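Long-range contact in uncharacterized protein (Bacteroides caccae, PDB 4R4K), which is of unknown function but adopts a cystatin-like fold of the NTF2 clan, with polyethylene glycol bound in its pockets in the crystal: residues A[83-93]-A[105-116]. Numbering follows the deposited sequence. Where two conformers were deposited one is given.
Sequences FTLNEPVHKVF and RVEFEQAADGKW. With ACT (acetate ion), chain G.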
loop_
_atom_site.group_PDB
_atom_site.type_symbol
_atom_site.label_atom_id
_atom_site.label_comp_id
_atom_site.label_asym_id
_atom_site.label_seq_id
_atom_site.Cartn_x
_atom_site.Cartn_y
_atom_site.Cartn_z
ATOM N N PHE A 83 -0.348 -9.903 8.042
ATOM C CA PHE A 83 0.657 -10.398 7.107
ATOM C C PHE A 83 0.208 -11.794 6.658
ATOM O O PHE A 83 0.187 -12.754 7.437
ATOM C CB PHE A 83 2.057 -10.396 7.715
ATOM C CG PHE A 83 2.652 -9.036 7.781
ATOM C CD1 PHE A 83 3.290 -8.500 6.673
ATOM C CD2 PHE A 83 2.497 -8.254 8.910
ATOM C CE1 PHE A 83 3.807 -7.216 6.712
ATOM C CE2 PHE A 83 2.993 -6.959 8.941
ATOM C CZ PHE A 83 3.658 -6.451 7.844
ATOM N N THR A 84 -0.199 -11.883 5.400
ATOM C CA THR A 84 -0.650 -13.150 4.809
ATOM C C THR A 84 0.515 -13.974 4.297
ATOM O O THR A 84 0.387 -15.184 4.092
ATOM C CB THR A 84 -1.610 -12.888 3.649
ATOM O OG1 THR A 84 -1.002 -11.961 2.725
ATOM C CG2 THR A 84 -2.893 -12.319 4.194
ATOM N N LEU A 85 1.637 -13.313 4.053
ATOM C CA LEU A 85 2.907 -13.981 3.778
ATOM C C LEU A 85 3.928 -13.358 4.695
ATOM O O LEU A 85 4.069 -12.140 4.745
ATOM C CB LEU A 85 3.322 -13.806 2.311
ATOM C CG LEU A 85 4.614 -14.543 1.918
ATOM C CD1 LEU A 85 4.360 -16.037 1.862
ATOM C CD2 LEU A 85 5.166 -14.034 0.599
ATOM N N ASN A 86 4.650 -14.191 5.422
ATOM C CA ASN A 86 5.638 -13.708 6.362
ATOM C C ASN A 86 6.899 -14.579 6.306
ATOM O O ASN A 86 7.151 -15.399 7.189
ATOM C CB ASN A 86 5.028 -13.672 7.759
ATOM C CG ASN A 86 5.945 -13.038 8.789
ATOM O OD1 ASN A 86 6.856 -12.276 8.459
ATOM N ND2 ASN A 86 5.718 -13.372 10.050
ATOM N N GLU A 87 7.678 -14.384 5.246
ATOM C CA GLU A 87 8.911 -15.125 5.034
ATOM C C GLU A 87 10.111 -14.212 5.278
ATOM O O GLU A 87 9.990 -12.982 5.258
ATOM C CB GLU A 87 8.956 -15.698 3.614
ATOM C CG GLU A 87 7.732 -16.574 3.301
ATOM C CD GLU A 87 7.761 -17.903 4.039
ATOM O OE1 GLU A 87 8.870 -18.373 4.386
ATOM O OE2 GLU A 87 6.681 -18.494 4.267
ATOM N N PRO A 88 11.288 -14.811 5.515
ATOM C CA PRO A 88 12.460 -13.994 5.816
ATOM C C PRO A 88 12.748 -12.841 4.856
ATOM O O PRO A 88 13.205 -11.806 5.310
ATOM C CB PRO A 88 13.608 -15.019 5.802
ATOM C CG PRO A 88 12.959 -16.271 6.289
ATOM C CD PRO A 88 11.572 -16.252 5.695
ATOM N N VAL A 89 12.565 -13.017 3.554
ATOM C CA VAL A 89 12.915 -11.945 2.578
ATOM C C VAL A 89 11.726 -11.473 1.754
ATOM O O VAL A 89 11.893 -10.741 0.770
ATOM C CB VAL A 89 14.046 -12.349 1.587
ATOM C CG1 VAL A 89 15.328 -12.690 2.329
ATOM C CG2 VAL A 89 13.613 -13.475 0.656
ATOM N N HIS A 90 10.523 -11.870 2.155
ATOM C CA HIS A 90 9.316 -11.625 1.350
ATOM C C HIS A 90 8.111 -11.619 2.275
ATOM O O HIS A 90 7.810 -12.621 2.944
ATOM C CB HIS A 90 9.185 -12.725 0.289
ATOM C CG HIS A 90 8.150 -12.466 -0.758
ATOM N ND1 HIS A 90 7.689 -13.460 -1.601
ATOM C CD2 HIS A 90 7.462 -11.343 -1.089
ATOM C CE1 HIS A 90 6.786 -12.954 -2.423
ATOM N NE2 HIS A 90 6.627 -11.672 -2.131
ATOM N N LYS A 91 7.428 -10.474 2.331
ATOM C CA LYS A 91 6.253 -10.335 3.160
ATOM C C LYS A 91 5.111 -9.692 2.380
ATOM O O LYS A 91 5.339 -8.851 1.510
ATOM C CB LYS A 91 6.586 -9.551 4.419
ATOM C CG LYS A 91 7.685 -10.230 5.247
ATOM C CD LYS A 91 7.847 -9.612 6.602
ATOM C CE LYS A 91 9.164 -10.008 7.244
ATOM N NZ LYS A 91 9.214 -11.456 7.584
ATOM N N VAL A 92 3.879 -10.077 2.698
ATOM C CA VAL A 92 2.698 -9.497 2.085
ATOM C C VAL A 92 1.697 -9.168 3.201
ATOM O O VAL A 92 1.406 -9.999 4.051
ATOM C CB VAL A 92 2.008 -10.421 1.070
ATOM C CG1 VAL A 92 0.725 -9.779 0.548
ATOM C CG2 VAL A 92 2.945 -10.766 -0.065
ATOM N N PHE A 93 1.277 -7.909 3.210
ATOM C CA PHE A 93 0.328 -7.382 4.171
ATOM C C PHE A 93 -0.993 -7.128 3.432
ATOM O O PHE A 93 -1.002 -6.556 2.340
ATOM C CB PHE A 93 0.865 -6.094 4.758
ATOM C CG PHE A 93 -0.014 -5.479 5.808
ATOM C CD1 PHE A 93 0.030 -5.925 7.133
ATOM C CD2 PHE A 93 -0.867 -4.426 5.483
ATOM C CE1 PHE A 93 -0.766 -5.327 8.100
ATOM C CE2 PHE A 93 -1.642 -3.827 6.446
ATOM C CZ PHE A 93 -1.580 -4.266 7.757
ATOM N N ARG A 105 -3.210 -4.313 -0.263
ATOM C CA ARG A 105 -2.225 -5.372 -0.267
ATOM C C ARG A 105 -0.898 -4.700 -0.567
ATOM O O ARG A 105 -0.791 -3.969 -1.548
ATOM C CB ARG A 105 -2.545 -6.442 -1.314
ATOM C CG ARG A 105 -1.603 -7.633 -1.454
ATOM C CD ARG A 105 -1.861 -8.373 -2.741
ATOM N NE ARG A 105 -1.063 -9.596 -2.800
ATOM C CZ ARG A 105 0.178 -9.668 -3.271
ATOM N NH1 ARG A 105 0.805 -8.583 -3.718
ATOM N NH2 ARG A 105 0.799 -10.842 -3.293
ATOM N N VAL A 106 0.079 -4.904 0.320
ATOM C CA VAL A 106 1.414 -4.362 0.136
ATOM C C VAL A 106 2.419 -5.508 0.180
ATOM O O VAL A 106 2.394 -6.348 1.086
ATOM C CB VAL A 106 1.789 -3.360 1.243
ATOM C CG1 VAL A 106 3.082 -2.638 0.873
ATOM C CG2 VAL A 106 0.656 -2.383 1.484
ATOM N N GLU A 107 3.267 -5.559 -0.842
ATOM C CA GLU A 107 4.266 -6.603 -0.978
ATOM C C GLU A 107 5.647 -6.014 -0.744
ATOM O O GLU A 107 6.036 -5.039 -1.412
ATOM C CB GLU A 107 4.207 -7.223 -2.375
ATOM C CG GLU A 107 5.188 -8.370 -2.567
ATOM C CD GLU A 107 5.035 -9.067 -3.902
ATOM O OE1 GLU A 107 4.526 -8.451 -4.849
ATOM O OE2 GLU A 107 5.453 -10.234 -4.007
ATOM N N PHE A 108 6.378 -6.611 0.200
ATOM C CA PHE A 108 7.704 -6.172 0.603
ATOM C C PHE A 108 8.714 -7.257 0.259
ATOM O O PHE A 108 8.440 -8.454 0.421
ATOM C CB PHE A 108 7.796 -6.005 2.112
ATOM C CG PHE A 108 6.863 -4.994 2.682
ATOM C CD1 PHE A 108 7.237 -3.655 2.796
ATOM C CD2 PHE A 108 5.638 -5.392 3.144
ATOM C CE1 PHE A 108 6.370 -2.749 3.363
ATOM C CE2 PHE A 108 4.767 -4.494 3.702
ATOM C CZ PHE A 108 5.137 -3.171 3.827
ATOM N N GLU A 109 9.860 -6.837 -0.262
ATOM C CA GLU A 109 10.932 -7.777 -0.565
ATOM C C GLU A 109 12.243 -7.194 -0.075
ATOM O O GLU A 109 12.485 -5.982 -0.202
ATOM C CB GLU A 109 10.980 -8.080 -2.063
ATOM C CG GLU A 109 9.781 -8.873 -2.528
ATOM C CD GLU A 109 9.877 -9.364 -3.961
ATOM O OE1 GLU A 109 10.692 -8.816 -4.737
ATOM O OE2 GLU A 109 9.115 -10.293 -4.306
ATOM N N GLN A 110 13.074 -8.065 0.488
ATOM C CA GLN A 110 14.387 -7.682 0.891
ATOM C C GLN A 110 15.286 -7.938 -0.308
ATOM O O GLN A 110 15.439 -9.078 -0.765
ATOM C CB GLN A 110 14.857 -8.454 2.115
ATOM C CG GLN A 110 16.091 -7.813 2.726
ATOM C CD GLN A 110 16.816 -8.729 3.677
ATOM O OE1 GLN A 110 17.159 -9.831 3.308
ATOM N NE2 GLN A 110 17.050 -8.286 4.880
ATOM N N ALA A 111 15.859 -6.853 -0.809
ATOM C CA ALA A 111 16.639 -6.884 -2.035
ATOM C C ALA A 111 18.053 -7.441 -1.797
ATOM O O ALA A 111 18.455 -7.681 -0.658
ATOM C CB ALA A 111 16.729 -5.500 -2.617
ATOM N N ALA A 112 18.791 -7.664 -2.886
ATOM C CA ALA A 112 20.146 -8.221 -2.802
ATOM C C ALA A 112 21.097 -7.380 -1.946
ATOM O O ALA A 112 21.978 -7.934 -1.300
ATOM C CB ALA A 112 20.738 -8.441 -4.195
ATOM N N ASP A 113 20.858 -6.069 -1.887
ATOM C CA ASP A 113 21.598 -5.175 -0.992
ATOM C C ASP A 113 21.232 -5.292 0.513
ATOM O O ASP A 113 21.903 -4.684 1.344
ATOM C CB ASP A 113 21.477 -3.716 -1.449
ATOM C CG ASP A 113 20.042 -3.182 -1.406
ATOM O OD1 ASP A 113 19.146 -3.879 -0.899
ATOM O OD2 ASP A 113 19.809 -2.050 -1.873
ATOM N N GLY A 114 20.234 -6.099 0.873
ATOM C CA GLY A 114 19.820 -6.299 2.282
ATOM C C GLY A 114 18.784 -5.297 2.763
ATOM O O GLY A 114 18.353 -5.332 3.926
ATOM N N LYS A 115 18.360 -4.414 1.866
ATOM C CA LYS A 115 17.365 -3.400 2.223
ATOM C C LYS A 115 15.972 -3.870 1.828
ATOM O O LYS A 115 15.786 -4.528 0.817
ATOM C CB LYS A 115 17.681 -2.087 1.526
ATOM C CG LYS A 115 18.973 -1.431 1.961
ATOM C CD LYS A 115 19.185 -0.120 1.216
ATOM C CE LYS A 115 20.425 0.610 1.679
ATOM N NZ LYS A 115 20.611 1.866 0.912
ATOM N N TRP A 116 14.988 -3.486 2.629
ATOM C CA TRP A 116 13.592 -3.768 2.316
ATOM C C TRP A 116 12.993 -2.690 1.425
ATOM O O TRP A 116 13.261 -1.496 1.608
ATOM C CB TRP A 116 12.779 -3.880 3.592
ATOM C CG TRP A 116 13.056 -5.125 4.363
ATOM C CD1 TRP A 116 13.903 -5.254 5.418
ATOM C CD2 TRP A 116 12.434 -6.398 4.187
ATOM N NE1 TRP A 116 13.867 -6.535 5.890
ATOM C CE2 TRP A 116 12.965 -7.261 5.163
ATOM C CE3 TRP A 116 11.489 -6.900 3.295
ATOM C CZ2 TRP A 116 12.595 -8.604 5.264
ATOM C CZ3 TRP A 116 11.102 -8.224 3.408
ATOM C CH2 TRP A 116 11.653 -9.065 4.388
HETATM C C ACT G . -2.341 -13.069 -3.119
HETATM O O ACT G . -2.379 -13.591 -4.250
HETATM O OXT ACT G . -1.283 -13.022 -2.455
HETATM C CH3 ACT G . -3.601 -12.482 -2.553
HETATM O O HOH W 1 13.204 -11.235 -1.848
#
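H90 meets E107 diagonally across two antiparallel strands: in the conformer of E107 described, one of two, H90 NE2 donates to E107 OE2 at 2.6 Å, using the oxygen's anti lone pair, with ring and carboxylate nearly coplanar. Histidine suits the place because its flat ring also packs. The OE2 of E109 sits over one face, offset toward the rim, 3.6 Å from H90 NE2, while L85 CD2 covers the opposite face. With CG anti to the backbone N (chi1 -169°), the ring leans along the sheet to reach E107. On this same face V92 CG1 lies over the R105 guanidinium, offset toward its rim, and touches R105 CG at 3.7 Å; at the guanidinium's edge NH2 holds an acetate, probably from the crystallisation liquor.

The other face carries K91, F93, V106 and F108. F108 CE2 lies 4.2 Å from F83 CE1, their side chains crossing at about a right angle, and F93 CD1 lies over the centre of one face of the F83 ring. The long aliphatic chain of K91 suits a buried site, its CE 3.9 Å from W116 CH2; a bend at chi4 (-67°) lets NZ reach N86 OD1 at 2.6 Å and the carbonyl of E87. F12 and F15 of helix 12-21 pack against W116 and F108.

Paired backbone bonds join K91 to F108 and F93 to V106, and Q110 N reaches V89 O. This is the antiparallel hairpin of strands 90-97 and 104-110, interior in the helix-packed sheet of the cystatin-like fold.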